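Local coordinates for protein phospholethanolamine N-methyltransferase 2 (Haemonchus contortus, PDB 4KRI) that probably catalyses S-adenosylmethionine-dependent N-methylation of phosphomonomethylethanolamine on the nematode route to phosphocholine, at residues Asp56-Leu61 against Asp65-Asn70; His15-Gly20 against Thr160-Pro165. All coordinates share one frame; numbering follows the deposited sequence.

Contact 1: Asp56-Leu61 against Asp65-Asn70; sequences DSLKNL and DALIVN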
ATOM      1  N   ASP A  56      11.398   8.413  28.582  1.00 37.04           N
ATOM      2  CA  ASP A  56      11.658   7.751  29.856  1.00 44.50           C
ATOM      3  C   ASP A  56      10.449   7.798  30.794  1.00 44.57           C
ATOM      4  O   ASP A  56      10.314   6.960  31.689  1.00 48.22           O
ATOM      5  CB  ASP A  56      12.919   8.305  30.518  1.00 59.12           C
ATOM      6  CG  ASP A  56      14.184   7.775  29.874  1.00 72.31           C
ATOM      7  OD1 ASP A  56      14.701   6.741  30.351  1.00 76.97           O
ATOM      8  OD2 ASP A  56      14.651   8.375  28.881  1.00 78.89           O
ATOM      9  N   SER A  57       9.553   8.754  30.561  1.00 37.84           N
ATOM     10  CA  SER A  57       8.326   8.835  31.346  1.00 35.75           C
ATOM     11  C   SER A  57       7.321   7.748  30.948  1.00 33.64           C
ATOM     12  O   SER A  57       6.300   7.581  31.602  1.00 30.49           O
ATOM     13  CB  SER A  57       7.693  10.220  31.227  1.00 38.28           C
ATOM     14  OG  SER A  57       8.605  11.239  31.580  1.00 42.47           O
ATOM     15  N   LEU A  58       7.611   6.990  29.896  1.00 28.27           N
ATOM     16  CA  LEU A  58       6.703   5.896  29.511  1.00 24.71           C
ATOM     17  C   LEU A  58       6.662   4.807  30.579  1.00 32.82           C
ATOM     18  O   LEU A  58       5.746   3.974  30.591  1.00 34.01           O
ATOM     19  CB  LEU A  58       7.088   5.285  28.160  1.00 30.08           C
ATOM     20  CG  LEU A  58       6.803   6.101  26.899  1.00 32.89           C
ATOM     21  CD1 LEU A  58       7.435   5.403  25.701  1.00 31.49           C
ATOM     22  CD2 LEU A  58       5.306   6.243  26.671  1.00 36.45           C
ATOM     23  N   LYS A  59       7.649   4.811  31.472  1.00 28.61           N
ATOM     24  CA  LYS A  59       7.698   3.864  32.581  1.00 30.15           C
ATOM     25  C   LYS A  59       6.521   4.075  33.536  1.00 37.92           C
ATOM     26  O   LYS A  59       6.226   3.208  34.371  1.00 37.70           O
ATOM     27  CB  LYS A  59       9.009   4.022  33.368  1.00 32.30           C
ATOM     28  CG  LYS A  59       8.982   5.195  34.357  1.00 28.99           C
ATOM     29  CD  LYS A  59      10.190   5.201  35.297  1.00 39.47           C
ATOM     30  CE  LYS A  59       9.968   6.183  36.449  1.00 40.98           C
ATOM     31  NZ  LYS A  59      11.213   6.478  37.211  1.00 57.36           N
ATOM     32  N   ASN A  60       5.864   5.230  33.418  1.00 27.08           N
ATOM     33  CA  ASN A  60       4.789   5.612  34.328  1.00 27.07           C
ATOM     34  C   ASN A  60       3.429   5.299  33.727  1.00 24.23           C
ATOM     35  O   ASN A  60       2.384   5.483  34.374  1.00 29.29           O
ATOM     36  CB  ASN A  60       4.891   7.100  34.650  1.00 26.79           C
ATOM     37  CG  ASN A  60       6.170   7.438  35.398  1.00 30.49           C
ATOM     38  OD1 ASN A  60       6.633   6.644  36.219  1.00 30.70           O
ATOM     39  ND2 ASN A  60       6.746   8.609  35.122  1.00 32.59           N
ATOM     40  N   LEU A  61       3.457   4.821  32.493  1.00 25.32           N
ATOM     41  CA  LEU A  61       2.238   4.457  31.778  1.00 26.21           C
ATOM     42  C   LEU A  61       2.074   2.942  31.675  1.00 27.96           C
ATOM     43  O   LEU A  61       3.044   2.217  31.427  1.00 32.99           O
ATOM     44  CB  LEU A  61       2.251   5.074  30.379  1.00 32.17           C
ATOM     45  CG  LEU A  61       1.675   6.486  30.196  1.00 39.76           C
ATOM     46  CD1 LEU A  61       2.127   7.442  31.260  1.00 43.99           C
ATOM     47  CD2 LEU A  61       2.058   7.032  28.836  1.00 33.35           C
ATOM     48  N   ASP A  65      -5.048   1.517  26.335  1.00 20.44           N
ATOM     49  CA  ASP A  65      -5.742   1.051  25.137  1.00 18.34           C
ATOM     50  C   ASP A  65      -5.169   1.686  23.876  1.00 21.52           C
ATOM     51  O   ASP A  65      -5.275   1.127  22.791  1.00 20.89           O
ATOM     52  CB  ASP A  65      -7.233   1.347  25.264  1.00 23.07           C
ATOM     53  CG  ASP A  65      -7.838   0.679  26.480  1.00 32.99           C
ATOM     54  OD1 ASP A  65      -8.009  -0.568  26.447  1.00 29.00           O
ATOM     55  OD2 ASP A  65      -8.120   1.387  27.477  1.00 27.90           O
ATOM     56  N   ALA A  66      -4.566   2.860  24.009  1.00 20.94           N
ATOM     57  CA  ALA A  66      -3.942   3.522  22.876  1.00 21.43           C
ATOM     58  C   ALA A  66      -2.824   4.389  23.389  1.00 19.40           C
ATOM     59  O   ALA A  66      -2.932   4.998  24.453  1.00 20.19           O
ATOM     60  CB  ALA A  66      -4.950   4.379  22.105  1.00 20.81           C
ATOM     61  N   LEU A  67      -1.749   4.424  22.617  1.00 18.21           N
ATOM     62  CA  LEU A  67      -0.628   5.292  22.886  1.00 20.62           C
ATOM     63  C   LEU A  67      -0.406   6.104  21.624  1.00 23.67           C
ATOM     64  O   LEU A  67      -0.179   5.539  20.546  1.00 24.73           O
ATOM     65  CB  LEU A  67       0.609   4.440  23.161  1.00 20.67           C
ATOM     66  CG  LEU A  67       1.914   5.214  23.343  1.00 22.28           C
ATOM     67  CD1 LEU A  67       1.832   6.185  24.520  1.00 22.49           C
ATOM     68  CD2 LEU A  67       3.048   4.230  23.532  1.00 25.97           C
ATOM     69  N   ILE A  68      -0.486   7.424  21.749  1.00 22.86           N
ATOM     70  CA  ILE A  68      -0.280   8.316  20.615  1.00 19.92           C
ATOM     71  C   ILE A  68       1.051   9.013  20.801  1.00 25.76           C
ATOM     72  O   ILE A  68       1.264   9.678  21.809  1.00 25.32           O
ATOM     73  CB  ILE A  68      -1.399   9.368  20.551  1.00 22.86           C
ATOM     74  CG1 ILE A  68      -2.762   8.661  20.490  1.00 28.42           C
ATOM     75  CG2 ILE A  68      -1.218  10.268  19.343  1.00 26.40           C
ATOM     76  CD1 ILE A  68      -3.930   9.586  20.698  1.00 38.57           C
ATOM     77  N   VAL A  69       1.954   8.848  19.838  1.00 18.52           N
ATOM     78  CA  VAL A  69       3.294   9.401  19.958  1.00 21.44           C
ATOM     79  C   VAL A  69       3.476  10.383  18.820  1.00 25.28           C
ATOM     80  O   VAL A  69       3.448  10.002  17.650  1.00 26.92           O
ATOM     81  CB  VAL A  69       4.368   8.299  19.881  1.00 24.60           C
ATOM     82  CG1 VAL A  69       5.776   8.889  20.011  1.00 26.89           C
ATOM     83  CG2 VAL A  69       4.142   7.280  20.980  1.00 27.08           C
ATOM     84  N   ASN A  70       3.661  11.651  19.158  1.00 25.33           N
ATOM     85  CA  ASN A  70       3.610  12.697  18.149  1.00 22.75           C
ATOM     86  C   ASN A  70       4.878  13.557  18.120  1.00 24.04           C
ATOM     87  O   ASN A  70       5.136  14.323  19.046  1.00 24.76           O
ATOM     88  CB  ASN A  70       2.383  13.586  18.402  1.00 27.19           C
ATOM     89  CG  ASN A  70       2.148  14.580  17.288  1.00 27.90           C
ATOM     90  OD1 ASN A  70       2.458  14.306  16.126  1.00 28.35           O
ATOM     91  ND2 ASN A  70       1.597  15.733  17.627  1.00 32.46           N
TER
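Leu67 projects from its strand with a single methyl, CD1, that meets two leucines of the segment 56-61. The contact is wholly apolar. CD2 of Leu58 lies 4.1 Å from CD1 of Leu67, the two side chains meeting at a slant, and CD2 of Leu61 is a little farther off, 4.4 Å from the same CD1. The two CD2 methyls of Leu58 and Leu61 are themselves 4.0 Å apart, so three methyl groups close a small triangle. The CB of Leu67 already faces the 56-61 segment, and CG, trans to the backbone nitrogen (chi1 175°), continues out to CD1. No hydrogen bond crosses between the segments; backbone bonds instead wind the 56-61 segment on itself. Residues 56-60 belong to a 3-10 helix that begins earlier in the chain, with Asn60 N bonded to Ser57 O at 3.0 Å and Leu61 N to Leu58 O at 3.1 Å. This winding brings Leu58 and Leu61, three residues apart, onto the same side. The packing folds the connection between strands 48-52 and 64-70 back over the second strand. Helix 80-93 packs against two of the same leucines: Phe86 and Ala89 touch Leu58, while Ala90 and Ser93 touch Leu67. Ala66 and Ile68 turn to helix 5-18 on the other face, and strand 64-70 runs parallel between strands 25-29 and 98-105.

Contact 2: His15-Gly20 against Thr160-Pro165; sequences HHVIKG and TLMKKP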
ATOM      1  N   HIS A  15      -9.277   5.319  15.203  1.00 19.57           N
ATOM      2  CA  HIS A  15     -10.608   4.757  14.957  1.00 21.89           C
ATOM      3  C   HIS A  15     -10.714   3.800  13.766  1.00 25.29           C
ATOM      4  O   HIS A  15     -11.694   3.069  13.654  1.00 22.33           O
ATOM      5  CB  HIS A  15     -11.660   5.864  14.909  1.00 20.99           C
ATOM      6  CG  HIS A  15     -11.978   6.415  16.263  1.00 27.16           C
ATOM      7  ND1 HIS A  15     -12.848   5.791  17.132  1.00 29.03           N
ATOM      8  CD2 HIS A  15     -11.495   7.496  16.927  1.00 25.28           C
ATOM      9  CE1 HIS A  15     -12.905   6.477  18.263  1.00 29.02           C
ATOM     10  NE2 HIS A  15     -12.098   7.516  18.161  1.00 27.90           N
ATOM     11  N   HIS A  16      -9.705   3.764  12.898  1.00 23.30           N
ATOM     12  CA  HIS A  16      -9.672   2.719  11.870  1.00 24.42           C
ATOM     13  C   HIS A  16      -9.607   1.339  12.512  1.00 23.96           C
ATOM     14  O   HIS A  16     -10.149   0.360  11.974  1.00 24.41           O
ATOM     15  CB  HIS A  16      -8.477   2.887  10.941  1.00 25.57           C
ATOM     16  CG  HIS A  16      -8.557   4.100  10.074  1.00 31.87           C
ATOM     17  ND1 HIS A  16      -7.443   4.698   9.524  1.00 40.98           N
ATOM     18  CD2 HIS A  16      -9.621   4.833   9.665  1.00 35.58           C
ATOM     19  CE1 HIS A  16      -7.819   5.745   8.813  1.00 45.04           C
ATOM     20  NE2 HIS A  16      -9.134   5.848   8.877  1.00 35.57           N
ATOM     21  N   VAL A  17      -8.911   1.263  13.646  1.00 23.59           N
ATOM     22  CA  VAL A  17      -8.728   0.010  14.359  1.00 25.06           C
ATOM     23  C   VAL A  17      -9.815  -0.220  15.400  1.00 26.64           C
ATOM     24  O   VAL A  17     -10.397  -1.306  15.457  1.00 29.70           O
ATOM     25  CB  VAL A  17      -7.363  -0.048  15.063  1.00 32.67           C
ATOM     26  CG1 VAL A  17      -7.162  -1.407  15.713  1.00 33.64           C
ATOM     27  CG2 VAL A  17      -6.263   0.228  14.077  1.00 32.74           C
ATOM     28  N   ILE A  18     -10.102   0.786  16.220  1.00 21.71           N
ATOM     29  CA  ILE A  18     -11.046   0.580  17.324  1.00 22.64           C
ATOM     30  C   ILE A  18     -12.503   0.905  16.972  1.00 26.19           C
ATOM     31  O   ILE A  18     -13.406   0.675  17.781  1.00 29.18           O
ATOM     32  CB  ILE A  18     -10.614   1.297  18.628  1.00 23.45           C
ATOM     33  CG1 ILE A  18     -10.729   2.812  18.477  1.00 24.90           C
ATOM     34  CG2 ILE A  18      -9.189   0.902  18.998  1.00 26.33           C
ATOM     35  CD1 ILE A  18     -10.503   3.583  19.788  1.00 24.55           C
ATOM     36  N   LYS A  19     -12.720   1.422  15.766  1.00 27.88           N
ATOM     37  CA  LYS A  19     -14.076   1.617  15.250  1.00 29.48           C
ATOM     38  C   LYS A  19     -14.902   2.588  16.102  1.00 35.17           C
ATOM     39  O   LYS A  19     -14.510   3.736  16.291  1.00 33.77           O
ATOM     40  CB  LYS A  19     -14.794   0.269  15.105  1.00 30.76           C
ATOM     41  CG  LYS A  19     -14.037  -0.738  14.247  1.00 38.02           C
ATOM     42  CD  LYS A  19     -14.263  -0.482  12.772  1.00 51.06           C
ATOM     43  CE  LYS A  19     -13.606  -1.556  11.911  1.00 58.55           C
ATOM     44  NZ  LYS A  19     -12.158  -1.286  11.685  1.00 61.06           N
ATOM     45  N   GLY A  20     -16.044   2.130  16.605  1.00 29.84           N
ATOM     46  CA  GLY A  20     -16.922   3.009  17.367  1.00 28.31           C
ATOM     47  C   GLY A  20     -16.566   3.125  18.839  1.00 35.50           C
ATOM     48  O   GLY A  20     -17.208   3.879  19.570  1.00 34.58           O
ATOM     49  N   THR A 160       0.172   3.093  12.106  1.00 19.36           N
ATOM     50  CA  THR A 160      -0.847   2.506  12.970  1.00 18.44           C
ATOM     51  C   THR A 160      -0.408   1.073  13.210  1.00 19.87           C
ATOM     52  O   THR A 160      -0.322   0.301  12.262  1.00 19.33           O
ATOM     53  CB  THR A 160      -2.227   2.482  12.269  1.00 18.24           C
ATOM     54  OG1 THR A 160      -2.656   3.828  11.998  1.00 21.41           O
ATOM     55  CG2 THR A 160      -3.267   1.829  13.172  1.00 21.03           C
ATOM     56  N   LEU A 161      -0.130   0.723  14.468  1.00 20.58           N
ATOM     57  CA  LEU A 161       0.365  -0.619  14.822  1.00 19.15           C
ATOM     58  C   LEU A 161      -0.423  -1.137  16.016  1.00 25.30           C
ATOM     59  O   LEU A 161      -0.953  -0.347  16.792  1.00 21.99           O
ATOM     60  CB  LEU A 161       1.849  -0.531  15.205  1.00 21.66           C
ATOM     61  CG  LEU A 161       2.797   0.147  14.210  1.00 23.19           C
ATOM     62  CD1 LEU A 161       4.154   0.419  14.863  1.00 26.72           C
ATOM     63  CD2 LEU A 161       2.971  -0.707  12.972  1.00 25.94           C
ATOM     64  N   MET A 162      -0.502  -2.457  16.173  1.00 20.74           N
ATOM     65  CA  MET A 162      -1.246  -3.033  17.290  1.00 21.16           C
ATOM     66  C   MET A 162      -0.376  -4.025  18.048  1.00 21.72           C
ATOM     67  O   MET A 162       0.316  -4.840  17.433  1.00 23.37           O
ATOM     68  CB  MET A 162      -2.505  -3.736  16.754  1.00 27.59           C
ATOM     69  CG  MET A 162      -3.427  -4.298  17.825  1.00 40.47           C
ATOM     70  SD  MET A 162      -5.091  -4.677  17.201  1.00 54.15           S
ATOM     71  CE  MET A 162      -4.877  -4.268  15.457  1.00 47.84           C
ATOM     72  N   LYS A 163      -0.410  -3.973  19.378  1.00 23.54           N
ATOM     73  CA  LYS A 163       0.360  -4.920  20.185  1.00 23.72           C
ATOM     74  C   LYS A 163      -0.280  -6.301  20.133  1.00 24.96           C
ATOM     75  O   LYS A 163      -1.478  -6.434  20.374  1.00 24.41           O
ATOM     76  CB  LYS A 163       0.394  -4.467  21.636  1.00 21.16           C
ATOM     77  CG  LYS A 163       1.245  -5.376  22.526  1.00 22.37           C
ATOM     78  CD  LYS A 163       1.177  -4.953  23.993  1.00 23.12           C
ATOM     79  CE  LYS A 163       1.970  -5.919  24.865  1.00 24.46           C
ATOM     80  NZ  LYS A 163       2.053  -5.479  26.288  1.00 27.48           N
ATOM     81  N   LYS A 164       0.518  -7.326  19.832  1.00 22.77           N
ATOM     82  CA  LYS A 164       0.012  -8.701  19.712  1.00 22.20           C
ATOM     83  C   LYS A 164       0.977  -9.685  20.367  1.00 25.44           C
ATOM     84  O   LYS A 164       2.167  -9.389  20.533  1.00 24.76           O
ATOM     85  CB  LYS A 164      -0.165  -9.083  18.238  1.00 25.79           C
ATOM     86  CG  LYS A 164      -1.227  -8.299  17.509  1.00 30.76           C
ATOM     87  CD  LYS A 164      -2.615  -8.617  18.048  1.00 29.80           C
ATOM     88  CE  LYS A 164      -3.690  -7.935  17.201  1.00 38.85           C
ATOM     89  NZ  LYS A 164      -5.065  -8.177  17.727  1.00 42.99           N
ATOM     90  N   PRO A 165       0.458 -10.854  20.770  1.00 29.25           N
ATOM     91  CA  PRO A 165       1.319 -11.925  21.290  1.00 31.27           C
ATOM     92  C   PRO A 165       1.933 -12.730  20.142  1.00 32.02           C
ATOM     93  O   PRO A 165       1.278 -12.916  19.109  1.00 28.68           O
ATOM     94  CB  PRO A 165       0.338 -12.794  22.080  1.00 33.74           C
ATOM     95  CG  PRO A 165      -0.960 -12.646  21.329  1.00 33.09           C
ATOM     96  CD  PRO A 165      -0.975 -11.187  20.883  1.00 34.18           C
TER
HETATM   97  O   HOH W   1      -5.135   3.748  10.942  1.00 36.80           O
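Val17 spreads its two methyls over Thr160 and Met162 because CG1 stands trans to the backbone nitrogen (chi1 -176°) and CG2 trans to the carbonyl carbon. In Met162 the chain first extends from the strand and then folds sharply at its last torsion (chi3 3°), an eclipsed arrangement that swings CE toward the valine. This is helix-on-sheet packing in the N-terminal half: the last turn of helix 5-18 rests on strand 156-166. The strand order, parallel from 48-52 to 98-105, then 156-166 antiparallel between 98-105 and 132-143, is consistent with a Rossmann-like methyltransferase fold. CG2 of Val17 is 3.5 Å from CG2 of Thr160, a close methyl-to-methyl approach, and CG1 of Val17 is 3.7 Å from CE of Met162. Thr160 and Met162 alternate with Leu161, which points to the other face of the sheet. Beside the apolar patch a water joins the segments, 2.9 Å from ND1 of His16 and 2.7 Å from OG1 of Thr160, so the threonine offers its methyl to the valine and its hydroxyl to the solvent link. Tyr283 of the methyltransferase domain meets the His16 ring edge-to-face. Past the helix the chain turns at Lys19, which has positive phi, and its carbonyl O accepts a bond from ND1 of His15 at 2.8 Å, nearly straight (164°) and lying in the imidazole plane.

From the N terminus the chain first runs through helix 5-18, whose end supplies half of contact 2. It then passes strand 25-29 and strand 48-52 before contact 1 closes a short loop, the segment 56-61 folding onto strand 64-70 just a few residues on. Helix 80-93 and strands 98-105 and 132-143 follow, and strand 156-166 finally returns to the first helix, closing contact 2 around the whole of contact 1. The centres are about 16 Å apart and the contacts do not touch. Contact 1 lays the 3-10 segment on one face of the sheet, the side of helix 80-93, and contact 2 holds the end of helix 5-18 on the other.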